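Local coordinates for hypothetical protein (Parabacteroides merdae, PDB 4OO3) that is of unestablished function but is probably an NAD(P)-dependent oxidoreductase, built from a Rossmann-fold domain and a C-terminal oxidoreductase domain, at residues A[168-173]-A[319-324]; A[181-186]-A[295-300]; A[223-228]-A[424-429]; A[243-248]-A[288-293]; A[327-332]-A[343-348]. One frame throughout, in Å; residues are numbered along the deposited sequence.

All five contacts lie in the putative oxidoreductase C-terminal domain, and four of them involve its mixed sheet. Contact 4 joins strand 243-255, outermost in this chain, to 282-294; contact 2 pairs 297-306 with 183-190; contact 5 pairs 326-332 with 341-346. Contact 1 tethers the end of helix 167-170 and the loop after it to the end of strand 316-322. Centres of contacts 2 and 4 are about 9 Å apart, as are those of contacts 1 and 5; those of contacts 4 and 5, about 23 Å. Contact 3 packs helices 220-231 and 419-439 beside contacts 2 and 4. Contact 4 nests within 2, and 2 within 1; contact 5 follows these in series, nested within contact 3, so the sheet unites segments distant in sequence.

Contact 1 of 5, residues A[168-173]-A[319-324]; sequences AVYGEQ and SVMKGS
At the end of strand 316-322, where the mixed sheet gives way to loop, the ring of Y170 lies over the backbone of G323. The CA of G323 stands 3.6 Å from the centroid of the Y170 ring and 16° off its normal, a CH-pi contact over one face. CG of Y170 is anti to the backbone N (chi1 -167°), beside the carbonyl carbon; at the far end of the ring, OH comes 3.4 Å from CE of selenomethionine M321. That OH donates to Q173 OE1 at 2.7 Å, from above the carbonyl plane. Q173 and G323 form a single beta bridge, by which the loop after helix 167-170 meets the chain just past the strand. Beside it, E172 N gives S324 OG a nearly straight bond of 2.7 Å (168°), and S324 N returns one to E172 O, also 2.7 Å. An alanine at Y170 would probably leave G323 CA without its aromatic cover and Q173 OE1 without this hydroxyl donor. G171 has positive phi, and a CB there would clash with S324 OG.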
# COMPACT_ATOMS: atom_id res chain seq x y z
N ALA A 168 3.74 12.57 -26.98
CA ALA A 168 4.64 12.04 -28.00
C ALA A 168 4.99 10.58 -27.75
O ALA A 168 5.18 9.81 -28.69
CB ALA A 168 5.90 12.89 -28.07
N VAL A 169 5.07 10.20 -26.48
CA VAL A 169 5.40 8.83 -26.10
C VAL A 169 4.15 7.94 -26.00
O VAL A 169 4.08 6.90 -26.64
CB VAL A 169 6.15 8.82 -24.75
CG1 VAL A 169 6.50 7.40 -24.34
CG2 VAL A 169 7.41 9.67 -24.84
N TYR A 170 3.17 8.36 -25.20
CA TYR A 170 2.03 7.52 -24.81
C TYR A 170 0.80 7.70 -25.71
O TYR A 170 0.04 6.75 -25.96
CB TYR A 170 1.62 7.86 -23.38
CG TYR A 170 0.66 6.91 -22.70
CD1 TYR A 170 0.94 5.55 -22.60
CD2 TYR A 170 -0.50 7.38 -22.08
CE1 TYR A 170 0.08 4.68 -21.95
CE2 TYR A 170 -1.36 6.52 -21.42
CZ TYR A 170 -1.07 5.17 -21.37
OH TYR A 170 -1.92 4.31 -20.72
N GLY A 171 0.60 8.93 -26.17
CA GLY A 171 -0.62 9.30 -26.86
C GLY A 171 -1.67 9.64 -25.83
O GLY A 171 -1.35 10.17 -24.77
N GLU A 172 -2.92 9.34 -26.15
CA GLU A 172 -4.04 9.59 -25.26
C GLU A 172 -4.29 8.30 -24.48
O GLU A 172 -3.94 7.22 -24.96
CB GLU A 172 -5.26 9.97 -26.10
CG GLU A 172 -6.41 10.62 -25.35
CD GLU A 172 -7.63 10.81 -26.25
OE1 GLU A 172 -7.48 11.38 -27.36
OE2 GLU A 172 -8.74 10.39 -25.86
N GLN A 173 -4.88 8.42 -23.30
CA GLN A 173 -5.24 7.24 -22.51
C GLN A 173 -6.45 6.55 -23.13
O GLN A 173 -7.52 7.15 -23.28
CB GLN A 173 -5.54 7.63 -21.05
CG GLN A 173 -6.10 6.50 -20.18
CD GLN A 173 -5.12 5.35 -20.00
OE1 GLN A 173 -4.01 5.55 -19.52
NE2 GLN A 173 -5.54 4.13 -20.36
N SER A 319 1.95 -5.47 -15.35
CA SER A 319 0.96 -4.43 -15.59
C SER A 319 1.07 -3.83 -16.98
O SER A 319 2.15 -3.82 -17.59
CB SER A 319 1.08 -3.32 -14.54
OG SER A 319 2.30 -2.61 -14.68
N VAL A 320 -0.06 -3.33 -17.46
CA VAL A 320 -0.12 -2.62 -18.73
C VAL A 320 -0.99 -1.39 -18.55
O VAL A 320 -2.01 -1.44 -17.86
CB VAL A 320 -0.77 -3.47 -19.84
CG1 VAL A 320 -0.51 -2.86 -21.20
CG2 VAL A 320 -0.26 -4.90 -19.79
N MSE A 321 -0.58 -0.29 -19.17
CA MSE A 321 -1.47 0.86 -19.32
C MSE A 321 -1.39 1.25 -20.77
O MSE A 321 -0.31 1.54 -21.29
CB MSE A 321 -1.23 1.99 -18.32
CG MSE A 321 0.20 2.48 -18.17
SE MSE A 321 0.23 3.85 -16.73
CE MSE A 321 -0.74 5.29 -17.67
N LYS A 322 -2.54 1.23 -21.43
CA LYS A 322 -2.60 1.31 -22.88
C LYS A 322 -2.92 2.72 -23.33
O LYS A 322 -3.96 3.27 -22.98
CB LYS A 322 -3.64 0.32 -23.42
CG LYS A 322 -3.31 -1.13 -23.08
CD LYS A 322 -3.96 -2.12 -24.03
CE LYS A 322 -5.46 -2.13 -23.85
NZ LYS A 322 -6.08 -3.43 -24.23
N GLY A 323 -1.99 3.31 -24.08
CA GLY A 323 -2.18 4.63 -24.67
C GLY A 323 -2.39 4.49 -26.16
O GLY A 323 -2.07 3.45 -26.74
N SER A 324 -2.94 5.53 -26.79
CA SER A 324 -3.22 5.50 -28.23
C SER A 324 -1.96 5.30 -29.10
O SER A 324 -2.06 4.80 -30.22
CB SER A 324 -3.98 6.76 -28.67
OG SER A 324 -3.20 7.92 -28.47

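Contact 2 of 5, residues A[181-186]-A[295-300]; sequences PAIVKE and KGVTAK
P181 and K300 meet where the pyrrolidine ring lies against the lysine stem: P181 CG is 3.9 Å from K300 CB. The same ring also borders T298: P181 CB sits 3.9 Å from T298 CG2. The threonine methyl is turned to this place by a chi1 of -60°, which sets CG2 anti to the backbone N. At the opposite face of the sheet from K300, I183 and A299 pair with CB to CB at 4.2 Å, and the short alanine side chain lies beside the longer isoleucine. V297 CG1 then fits between two neighbours, 4.0 Å from I183 CD1 and 4.1 Å from A182 CB. The strands themselves, 183-186 and 297-300, run parallel, 10° apart, with bridges I183-A299 and V184-K300. K300 N bonds to I183 O and K185 N to K300 O, both at 2.8 Å. T298 O accepts from A182 N and, weakly, from I183 N. The bent K300 chain brings NZ to a 3.6 Å salt bridge with E186 OE2. K185 NZ pairs instead with E230 of helix 220-231, whose V227 touches I183 and A299, while strands 316-322 and 282-294 flank this pair in the sheet.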
# COMPACT_ATOMS: atom_id res chain seq x y z
N PRO A 181 -9.53 -4.57 -20.74
CA PRO A 181 -9.21 -3.37 -19.96
C PRO A 181 -8.00 -2.62 -20.48
O PRO A 181 -7.07 -3.23 -21.00
CB PRO A 181 -8.92 -3.93 -18.57
CG PRO A 181 -9.69 -5.20 -18.50
CD PRO A 181 -9.63 -5.77 -19.88
N ALA A 182 -8.03 -1.29 -20.34
CA ALA A 182 -6.93 -0.43 -20.77
C ALA A 182 -5.83 -0.34 -19.72
O ALA A 182 -4.71 0.05 -20.02
CB ALA A 182 -7.45 0.96 -21.11
N ILE A 183 -6.17 -0.66 -18.47
CA ILE A 183 -5.21 -0.68 -17.39
C ILE A 183 -5.36 -2.01 -16.68
O ILE A 183 -6.48 -2.43 -16.37
CB ILE A 183 -5.40 0.52 -16.43
CG1 ILE A 183 -5.29 1.84 -17.20
CG2 ILE A 183 -4.35 0.49 -15.32
CD1 ILE A 183 -5.55 3.09 -16.37
N VAL A 184 -4.24 -2.70 -16.46
CA VAL A 184 -4.23 -4.04 -15.88
C VAL A 184 -3.05 -4.16 -14.92
O VAL A 184 -1.93 -3.89 -15.32
CB VAL A 184 -4.09 -5.12 -16.97
CG1 VAL A 184 -4.01 -6.51 -16.35
CG2 VAL A 184 -5.26 -5.05 -17.96
N LYS A 185 -3.31 -4.54 -13.66
CA LYS A 185 -2.25 -4.77 -12.64
C LYS A 185 -2.48 -6.07 -11.87
O LYS A 185 -3.52 -6.25 -11.24
CB LYS A 185 -2.17 -3.62 -11.65
CG LYS A 185 -1.79 -2.31 -12.31
CD LYS A 185 -1.65 -1.17 -11.33
CE LYS A 185 -1.42 0.14 -12.07
NZ LYS A 185 -0.10 0.17 -12.77
N GLU A 186 -1.51 -6.97 -11.93
CA GLU A 186 -1.64 -8.29 -11.35
C GLU A 186 -0.41 -8.59 -10.50
O GLU A 186 0.71 -8.50 -10.98
CB GLU A 186 -1.79 -9.33 -12.46
CG GLU A 186 -3.07 -9.18 -13.27
CD GLU A 186 -3.11 -10.07 -14.50
OE1 GLU A 186 -2.11 -10.10 -15.26
OE2 GLU A 186 -4.15 -10.73 -14.72
N LYS A 295 -13.63 7.00 -14.53
CA LYS A 295 -13.81 8.05 -15.53
C LYS A 295 -13.82 7.48 -16.94
O LYS A 295 -13.13 7.99 -17.82
CB LYS A 295 -12.74 9.13 -15.39
CG LYS A 295 -12.58 9.63 -13.96
CD LYS A 295 -12.41 11.13 -13.86
CE LYS A 295 -11.03 11.58 -14.28
NZ LYS A 295 -11.09 12.90 -14.95
N GLY A 296 -14.59 6.42 -17.14
CA GLY A 296 -14.77 5.82 -18.46
C GLY A 296 -13.72 4.81 -18.86
O GLY A 296 -13.89 4.10 -19.84
N VAL A 297 -12.63 4.73 -18.09
CA VAL A 297 -11.50 3.84 -18.39
C VAL A 297 -11.65 2.54 -17.62
O VAL A 297 -11.74 2.57 -16.40
CB VAL A 297 -10.15 4.50 -18.02
CG1 VAL A 297 -8.99 3.57 -18.35
CG2 VAL A 297 -9.99 5.83 -18.73
N THR A 298 -11.66 1.41 -18.32
CA THR A 298 -11.75 0.12 -17.66
C THR A 298 -10.39 -0.30 -17.11
O THR A 298 -9.41 -0.42 -17.85
CB THR A 298 -12.27 -0.98 -18.62
OG1 THR A 298 -13.57 -0.63 -19.10
CG2 THR A 298 -12.35 -2.31 -17.90
N ALA A 299 -10.33 -0.50 -15.79
CA ALA A 299 -9.14 -0.96 -15.11
C ALA A 299 -9.39 -2.35 -14.54
O ALA A 299 -10.52 -2.70 -14.22
CB ALA A 299 -8.75 0.01 -14.01
N LYS A 300 -8.32 -3.13 -14.42
CA LYS A 300 -8.40 -4.46 -13.81
C LYS A 300 -7.26 -4.60 -12.82
O LYS A 300 -6.10 -4.43 -13.18
CB LYS A 300 -8.31 -5.54 -14.88
CG LYS A 300 -7.95 -6.95 -14.39
CD LYS A 300 -9.07 -7.95 -14.58
CE LYS A 300 -8.63 -9.38 -14.30
NZ LYS A 300 -7.57 -9.84 -15.24

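Contact 3 of 5, residues A[223-228]-A[424-429]; sequences LVDLVQ and LAKYYT
V224 and K426 make the main apolar contact in a buried meeting of two helices. V224 CG1 rests on the aliphatic stem of K426, 3.6 Å from its CG, and lies 4.1 Å from T429 CB. The other valine branch, CG2, meets T429 CG2 at 4.1 Å, which places V224 between lysine and threonine. K426 CG is anti to the backbone N (chi1 -174°), beside the valine. On the Q228 side, the end of that glutamine approaches the A425-K426 part of the other helix.

Among polar contacts, T429 OG1 donates to A425 O at 2.7 Å within its own helix. T429 N also bonds to that oxygen, and the two donors arrive from opposite faces of the carbonyl plane. Between the helices, D225 OD1 and K426 NZ are 4.4 Å apart, beyond a salt bridge. Their direct ion partners lie elsewhere: R152 for D225, D147 for K426.

The short helical segments cross at 132° with axes 9.4 Å apart at closest approach. By its V224, K426 and T429 contacts the chemistry is chiefly aliphatic: the lysine stem supplies packing surface while its ammonium pairs with D147. The nearby D225 carboxylate would probably add a modest electrostatic attraction to that ammonium.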
# COMPACT_ATOMS: atom_id res chain seq x y z
N LEU A 223 -2.91 -1.17 -5.57
CA LEU A 223 -3.07 -1.24 -7.03
C LEU A 223 -4.09 -0.23 -7.50
O LEU A 223 -3.87 0.47 -8.48
CB LEU A 223 -3.43 -2.66 -7.49
CG LEU A 223 -2.43 -3.76 -7.10
CD1 LEU A 223 -2.87 -5.10 -7.68
CD2 LEU A 223 -1.02 -3.42 -7.56
N VAL A 224 -5.20 -0.13 -6.77
CA VAL A 224 -6.24 0.85 -7.07
C VAL A 224 -5.68 2.27 -6.98
O VAL A 224 -5.98 3.12 -7.83
CB VAL A 224 -7.46 0.66 -6.14
CG1 VAL A 224 -8.38 1.88 -6.16
CG2 VAL A 224 -8.24 -0.58 -6.56
N ASP A 225 -4.87 2.52 -5.95
CA ASP A 225 -4.20 3.80 -5.78
C ASP A 225 -3.27 4.10 -6.94
O ASP A 225 -3.21 5.22 -7.40
CB ASP A 225 -3.39 3.84 -4.48
CG ASP A 225 -2.74 5.20 -4.23
OD1 ASP A 225 -3.49 6.18 -4.02
OD2 ASP A 225 -1.49 5.31 -4.26
N LEU A 226 -2.54 3.09 -7.41
CA LEU A 226 -1.65 3.29 -8.54
C LEU A 226 -2.40 3.68 -9.81
O LEU A 226 -1.95 4.57 -10.52
CB LEU A 226 -0.76 2.08 -8.81
CG LEU A 226 0.44 1.88 -7.88
CD1 LEU A 226 1.33 0.79 -8.45
CD2 LEU A 226 1.23 3.16 -7.68
N VAL A 227 -3.54 3.03 -10.10
CA VAL A 227 -4.24 3.37 -11.35
C VAL A 227 -4.72 4.83 -11.31
O VAL A 227 -4.60 5.53 -12.30
CB VAL A 227 -5.32 2.34 -11.87
CG1 VAL A 227 -5.36 1.06 -11.06
CG2 VAL A 227 -6.70 2.96 -12.06
N GLN A 228 -5.20 5.29 -10.15
CA GLN A 228 -5.53 6.71 -9.95
C GLN A 228 -4.31 7.62 -10.11
O GLN A 228 -4.33 8.60 -10.84
CB GLN A 228 -6.12 6.93 -8.55
CG GLN A 228 -7.45 6.23 -8.30
CD GLN A 228 -8.01 6.45 -6.90
OE1 GLN A 228 -7.33 6.98 -6.00
NE2 GLN A 228 -9.26 6.05 -6.71
N LEU A 424 -10.74 8.15 -0.46
CA LEU A 424 -12.12 7.68 -0.43
C LEU A 424 -12.53 6.94 -1.70
O LEU A 424 -13.17 5.89 -1.62
CB LEU A 424 -13.07 8.85 -0.18
CG LEU A 424 -13.10 9.38 1.25
CD1 LEU A 424 -14.00 10.61 1.31
CD2 LEU A 424 -13.56 8.31 2.23
N ALA A 425 -12.17 7.45 -2.87
CA ALA A 425 -12.50 6.76 -4.13
C ALA A 425 -11.85 5.39 -4.17
O ALA A 425 -12.46 4.42 -4.64
CB ALA A 425 -12.07 7.59 -5.34
N LYS A 426 -10.63 5.32 -3.66
CA LYS A 426 -9.86 4.09 -3.60
C LYS A 426 -10.59 3.05 -2.76
O LYS A 426 -10.81 1.93 -3.21
CB LYS A 426 -8.50 4.39 -2.99
CG LYS A 426 -7.51 3.24 -2.98
CD LYS A 426 -6.64 3.25 -1.73
CE LYS A 426 -5.97 4.59 -1.48
NZ LYS A 426 -5.21 4.65 -0.22
N TYR A 427 -10.92 3.44 -1.53
CA TYR A 427 -11.59 2.54 -0.59
C TYR A 427 -13.03 2.23 -1.00
O TYR A 427 -13.53 1.14 -0.72
CB TYR A 427 -11.53 3.10 0.84
CG TYR A 427 -10.16 2.98 1.44
CD1 TYR A 427 -9.60 1.74 1.70
CD2 TYR A 427 -9.40 4.12 1.74
CE1 TYR A 427 -8.33 1.62 2.22
CE2 TYR A 427 -8.13 4.01 2.26
CZ TYR A 427 -7.61 2.75 2.50
OH TYR A 427 -6.35 2.62 3.03
N TYR A 428 -13.70 3.17 -1.67
CA TYR A 428 -15.00 2.87 -2.26
C TYR A 428 -14.85 1.73 -3.27
O TYR A 428 -15.65 0.79 -3.27
CB TYR A 428 -15.60 4.09 -2.97
CG TYR A 428 -16.88 3.77 -3.71
CD1 TYR A 428 -18.09 3.66 -3.04
CD2 TYR A 428 -16.87 3.54 -5.08
CE1 TYR A 428 -19.26 3.35 -3.71
CE2 TYR A 428 -18.04 3.23 -5.77
CZ TYR A 428 -19.23 3.14 -5.07
OH TYR A 428 -20.39 2.82 -5.75
N THR A 429 -13.83 1.82 -4.11
CA THR A 429 -13.57 0.79 -5.12
C THR A 429 -13.37 -0.59 -4.47
O THR A 429 -14.02 -1.56 -4.85
CB THR A 429 -12.37 1.15 -6.02
OG1 THR A 429 -12.52 2.49 -6.53
CG2 THR A 429 -12.25 0.19 -7.19

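Contact 4 of 5, residues A[243-248]-A[288-293]; sequences IELIDA and GDIVYK
The Y292 ring leads away from strand 243-248, to V224 and V227 of helix 220-231, and the tyrosine meets the strand through its CB, 3.5 Å from E244 O. Its CG stands between the backbone N and the carbonyl carbon (chi1 62°). The E244 carboxylate lies beside the K293 chain, which points the same way, and E244 OE1 comes 3.9 Å from K293 CD. The backbones are antiparallel, with E244 and K293 forming a hydrogen-bonded pair. Beyond the L245-Y292 pair the register slips by one in a classic beta bulge: I246 and D247 both face V291. V291 O accepts from I246 N at 2.9 Å and D247 N at 3.0 Å, the two donors arriving from the same face of its carbonyl plane. D247 O takes V291 N in return, at 2.8 Å. The extra residue turns I246 toward the partner strand, where its CB is 3.4 Å from V291 O and 3.9 Å from V291 CG1. On the face with Y292, L245 CD2 touches I290 CG2 at 4.2 Å, and both residues pack on A433 of helix 419-439. The D247 carboxylate forms a salt bridge with K440.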
# COMPACT_ATOMS: atom_id res chain seq x y z
N ILE A 243 -16.70 6.22 -10.59
CA ILE A 243 -16.39 4.81 -10.39
C ILE A 243 -17.62 3.95 -10.61
O ILE A 243 -18.64 4.15 -9.96
CB ILE A 243 -15.83 4.53 -8.98
CG1 ILE A 243 -14.58 5.37 -8.70
CG2 ILE A 243 -15.52 3.05 -8.81
CD1 ILE A 243 -13.38 5.01 -9.55
N GLU A 244 -17.49 2.98 -11.50
CA GLU A 244 -18.51 1.98 -11.75
C GLU A 244 -17.84 0.62 -11.66
O GLU A 244 -16.92 0.33 -12.43
CB GLU A 244 -19.12 2.17 -13.14
CG GLU A 244 -20.29 1.24 -13.45
CD GLU A 244 -20.69 1.22 -14.92
OE1 GLU A 244 -20.20 2.06 -15.71
OE2 GLU A 244 -21.49 0.35 -15.30
N LEU A 245 -18.28 -0.23 -10.74
CA LEU A 245 -17.73 -1.58 -10.67
C LEU A 245 -18.39 -2.45 -11.72
O LEU A 245 -19.60 -2.39 -11.92
CB LEU A 245 -17.90 -2.20 -9.29
CG LEU A 245 -16.82 -1.74 -8.31
CD1 LEU A 245 -17.26 -0.49 -7.57
CD2 LEU A 245 -16.49 -2.85 -7.33
N ILE A 246 -17.56 -3.25 -12.38
CA ILE A 246 -18.00 -4.10 -13.47
C ILE A 246 -18.00 -5.56 -13.02
O ILE A 246 -19.00 -6.25 -13.20
CB ILE A 246 -17.07 -3.92 -14.68
CG1 ILE A 246 -17.06 -2.45 -15.12
CG2 ILE A 246 -17.49 -4.83 -15.83
CD1 ILE A 246 -18.41 -1.88 -15.51
N ASP A 247 -16.91 -6.03 -12.43
CA ASP A 247 -16.82 -7.42 -12.01
C ASP A 247 -15.84 -7.58 -10.85
O ASP A 247 -14.92 -6.78 -10.69
CB ASP A 247 -16.37 -8.30 -13.18
CG ASP A 247 -16.57 -9.78 -12.92
OD1 ASP A 247 -17.46 -10.15 -12.12
OD2 ASP A 247 -15.84 -10.59 -13.52
N ALA A 248 -16.07 -8.62 -10.05
CA ALA A 248 -15.20 -8.89 -8.92
C ALA A 248 -15.27 -10.35 -8.52
O ALA A 248 -16.33 -10.96 -8.55
CB ALA A 248 -15.57 -7.99 -7.74
N GLY A 288 -8.13 -12.05 -4.75
CA GLY A 288 -9.26 -11.41 -5.40
C GLY A 288 -8.85 -10.57 -6.58
O GLY A 288 -7.67 -10.27 -6.76
N ASP A 289 -9.82 -10.20 -7.41
CA ASP A 289 -9.59 -9.24 -8.47
C ASP A 289 -10.79 -8.33 -8.69
O ASP A 289 -11.89 -8.63 -8.23
CB ASP A 289 -9.15 -9.92 -9.78
CG ASP A 289 -10.17 -10.91 -10.32
OD1 ASP A 289 -11.36 -10.84 -9.95
OD2 ASP A 289 -9.77 -11.74 -11.15
N ILE A 290 -10.56 -7.21 -9.35
CA ILE A 290 -11.60 -6.21 -9.58
C ILE A 290 -11.47 -5.68 -11.00
O ILE A 290 -10.37 -5.34 -11.43
CB ILE A 290 -11.47 -5.00 -8.62
CG1 ILE A 290 -11.07 -5.45 -7.21
CG2 ILE A 290 -12.77 -4.19 -8.62
CD1 ILE A 290 -10.87 -4.32 -6.22
N VAL A 291 -12.60 -5.65 -11.71
CA VAL A 291 -12.71 -4.88 -12.93
C VAL A 291 -13.67 -3.73 -12.65
O VAL A 291 -14.77 -3.94 -12.14
CB VAL A 291 -13.21 -5.71 -14.12
CG1 VAL A 291 -13.35 -4.84 -15.37
CG2 VAL A 291 -12.24 -6.84 -14.41
N TYR A 292 -13.23 -2.52 -12.97
CA TYR A 292 -14.04 -1.33 -12.74
C TYR A 292 -13.72 -0.26 -13.76
O TYR A 292 -12.64 -0.26 -14.37
CB TYR A 292 -13.80 -0.79 -11.33
CG TYR A 292 -12.38 -0.36 -11.04
CD1 TYR A 292 -11.40 -1.29 -10.71
CD2 TYR A 292 -12.01 0.99 -11.07
CE1 TYR A 292 -10.10 -0.90 -10.43
CE2 TYR A 292 -10.71 1.39 -10.79
CZ TYR A 292 -9.76 0.44 -10.47
OH TYR A 292 -8.46 0.82 -10.20
N LYS A 293 -14.66 0.66 -13.94
CA LYS A 293 -14.43 1.82 -14.78
C LYS A 293 -14.13 3.02 -13.88
O LYS A 293 -14.84 3.25 -12.90
CB LYS A 293 -15.63 2.09 -15.68
CG LYS A 293 -15.70 1.13 -16.84
CD LYS A 293 -16.90 1.36 -17.73
CE LYS A 293 -16.74 0.60 -19.04
NZ LYS A 293 -18.03 0.39 -19.74

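Contact 5 of 5, residues A[327-332]-A[343-348]; sequences DLVIRQ and FVEAVK
R331 and E345 supply the charged contact, reaching toward each other tip to tip. NH2 of R331 meets OE2 of E345 in a salt bridge modelled at 2.4 Å, a length so short that its exact value is doubtful. The carboxylate oxygen lies at the guanidinium's edge, and the two planes are nearly coplanar, 27° apart. A glutamine at E345 would probably weaken the hold on R331, leaving the guanidinium without this carboxylate charge.

The aromatic contact is looser. R331 NE stands 3.8 Å above the plane of the F343 ring, offset toward the rim, while the guanidinium is tilted 64° from that ring. R331 CZ is 5.2 Å from the centroid of the F343 ring, so any cation-pi attraction is weak at most.

Backbone bonds join these side chains' strands as a beta hairpin, antiparallel within the mixed sheet. D327 pairs with E345 and V329 with F343, each through two hydrogen bonds; F343 N to V329 O is 2.7 Å.

The V329 methyls pack against the ion pair. V329 CG1 lies 3.7 Å above the centre of the R331 guanidinium, and V329 CG2 touches E345 CD at 3.8 Å, so the valine methyls line both partners. On the other side of the sheet L328 and V344 form an apolar pair, side by side, L328 CD2 to V344 CG2 at 3.9 Å. There L328 also packs on L163 and S164 of helix 155-164, and V344 on Y355 of helix 352-369.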
# COMPACT_ATOMS: atom_id res chain seq x y z
N ASP A 327 1.76 1.08 -25.35
CA ASP A 327 1.56 0.42 -24.07
C ASP A 327 2.80 0.60 -23.20
O ASP A 327 3.93 0.36 -23.66
CB ASP A 327 1.32 -1.08 -24.26
CG ASP A 327 0.05 -1.39 -25.04
OD1 ASP A 327 -0.85 -0.53 -25.10
OD2 ASP A 327 -0.04 -2.50 -25.61
N LEU A 328 2.60 1.02 -21.96
CA LEU A 328 3.66 1.03 -20.95
C LEU A 328 3.51 -0.22 -20.09
O LEU A 328 2.46 -0.44 -19.50
CB LEU A 328 3.58 2.28 -20.08
CG LEU A 328 3.61 3.60 -20.83
CD1 LEU A 328 3.37 4.75 -19.86
CD2 LEU A 328 4.94 3.77 -21.56
N VAL A 329 4.57 -1.02 -20.01
CA VAL A 329 4.48 -2.38 -19.47
C VAL A 329 5.52 -2.59 -18.39
O VAL A 329 6.70 -2.31 -18.60
CB VAL A 329 4.68 -3.42 -20.60
CG1 VAL A 329 4.74 -4.85 -20.04
CG2 VAL A 329 3.58 -3.30 -21.64
N ILE A 330 5.08 -3.09 -17.24
CA ILE A 330 5.98 -3.55 -16.20
C ILE A 330 6.02 -5.07 -16.25
O ILE A 330 4.97 -5.71 -16.30
CB ILE A 330 5.50 -3.17 -14.78
CG1 ILE A 330 5.30 -1.66 -14.64
CG2 ILE A 330 6.49 -3.68 -13.74
CD1 ILE A 330 6.58 -0.87 -14.69
N ARG A 331 7.23 -5.62 -16.25
CA ARG A 331 7.43 -7.04 -16.02
C ARG A 331 8.28 -7.22 -14.78
O ARG A 331 9.26 -6.49 -14.58
CB ARG A 331 8.11 -7.69 -17.21
CG ARG A 331 7.25 -7.72 -18.47
CD ARG A 331 8.06 -8.19 -19.66
NE ARG A 331 7.70 -7.44 -20.86
CZ ARG A 331 6.61 -7.66 -21.59
NH1 ARG A 331 5.76 -8.62 -21.27
NH2 ARG A 331 6.38 -6.91 -22.66
N GLN A 332 7.88 -8.17 -13.95
CA GLN A 332 8.61 -8.52 -12.74
C GLN A 332 8.43 -10.02 -12.50
O GLN A 332 7.58 -10.44 -11.72
CB GLN A 332 8.11 -7.70 -11.56
CG GLN A 332 8.88 -7.96 -10.28
CD GLN A 332 8.18 -7.38 -9.08
OE1 GLN A 332 8.00 -6.17 -8.97
NE2 GLN A 332 7.76 -8.25 -8.16
N PHE A 343 8.81 -1.18 -19.78
CA PHE A 343 8.94 -1.22 -21.24
C PHE A 343 7.95 -0.27 -21.93
O PHE A 343 6.84 -0.07 -21.46
CB PHE A 343 8.72 -2.65 -21.75
CG PHE A 343 9.74 -3.63 -21.25
CD1 PHE A 343 9.60 -4.22 -20.00
CD2 PHE A 343 10.84 -3.98 -22.03
CE1 PHE A 343 10.54 -5.12 -19.53
CE2 PHE A 343 11.78 -4.89 -21.56
CZ PHE A 343 11.63 -5.46 -20.32
N VAL A 344 8.38 0.29 -23.06
CA VAL A 344 7.53 1.07 -23.96
C VAL A 344 7.30 0.24 -25.22
O VAL A 344 8.25 -0.12 -25.90
CB VAL A 344 8.20 2.39 -24.36
CG1 VAL A 344 7.34 3.15 -25.38
CG2 VAL A 344 8.48 3.25 -23.14
N GLU A 345 6.04 -0.04 -25.52
CA GLU A 345 5.69 -0.88 -26.66
C GLU A 345 4.76 -0.12 -27.59
O GLU A 345 3.63 0.20 -27.21
CB GLU A 345 5.03 -2.17 -26.18
CG GLU A 345 5.76 -2.81 -25.01
CD GLU A 345 5.40 -4.28 -24.80
OE1 GLU A 345 4.36 -4.73 -25.33
OE2 GLU A 345 6.15 -4.97 -24.09
N ALA A 346 5.22 0.19 -28.79
CA ALA A 346 4.40 0.94 -29.73
C ALA A 346 3.21 0.09 -30.14
O ALA A 346 3.31 -1.14 -30.21
CB ALA A 346 5.21 1.35 -30.95
N VAL A 347 2.09 0.76 -30.40
CA VAL A 347 0.89 0.11 -30.90
C VAL A 347 1.15 -0.28 -32.36
O VAL A 347 1.85 0.43 -33.08
CB VAL A 347 -0.34 1.04 -30.77
CG1 VAL A 347 -1.53 0.53 -31.55
CG2 VAL A 347 -0.70 1.22 -29.30
N LYS A 348 0.61 -1.43 -32.77
CA LYS A 348 0.75 -1.89 -34.16
C LYS A 348 0.12 -0.91 -35.16
O LYS A 348 -0.90 -0.28 -34.86
CB LYS A 348 0.13 -3.28 -34.34
CG LYS A 348 -1.33 -3.38 -33.91
CD LYS A 348 -1.91 -4.75 -34.21
CE LYS A 348 -3.28 -4.89 -33.58
NZ LYS A 348 -3.86 -6.22 -33.89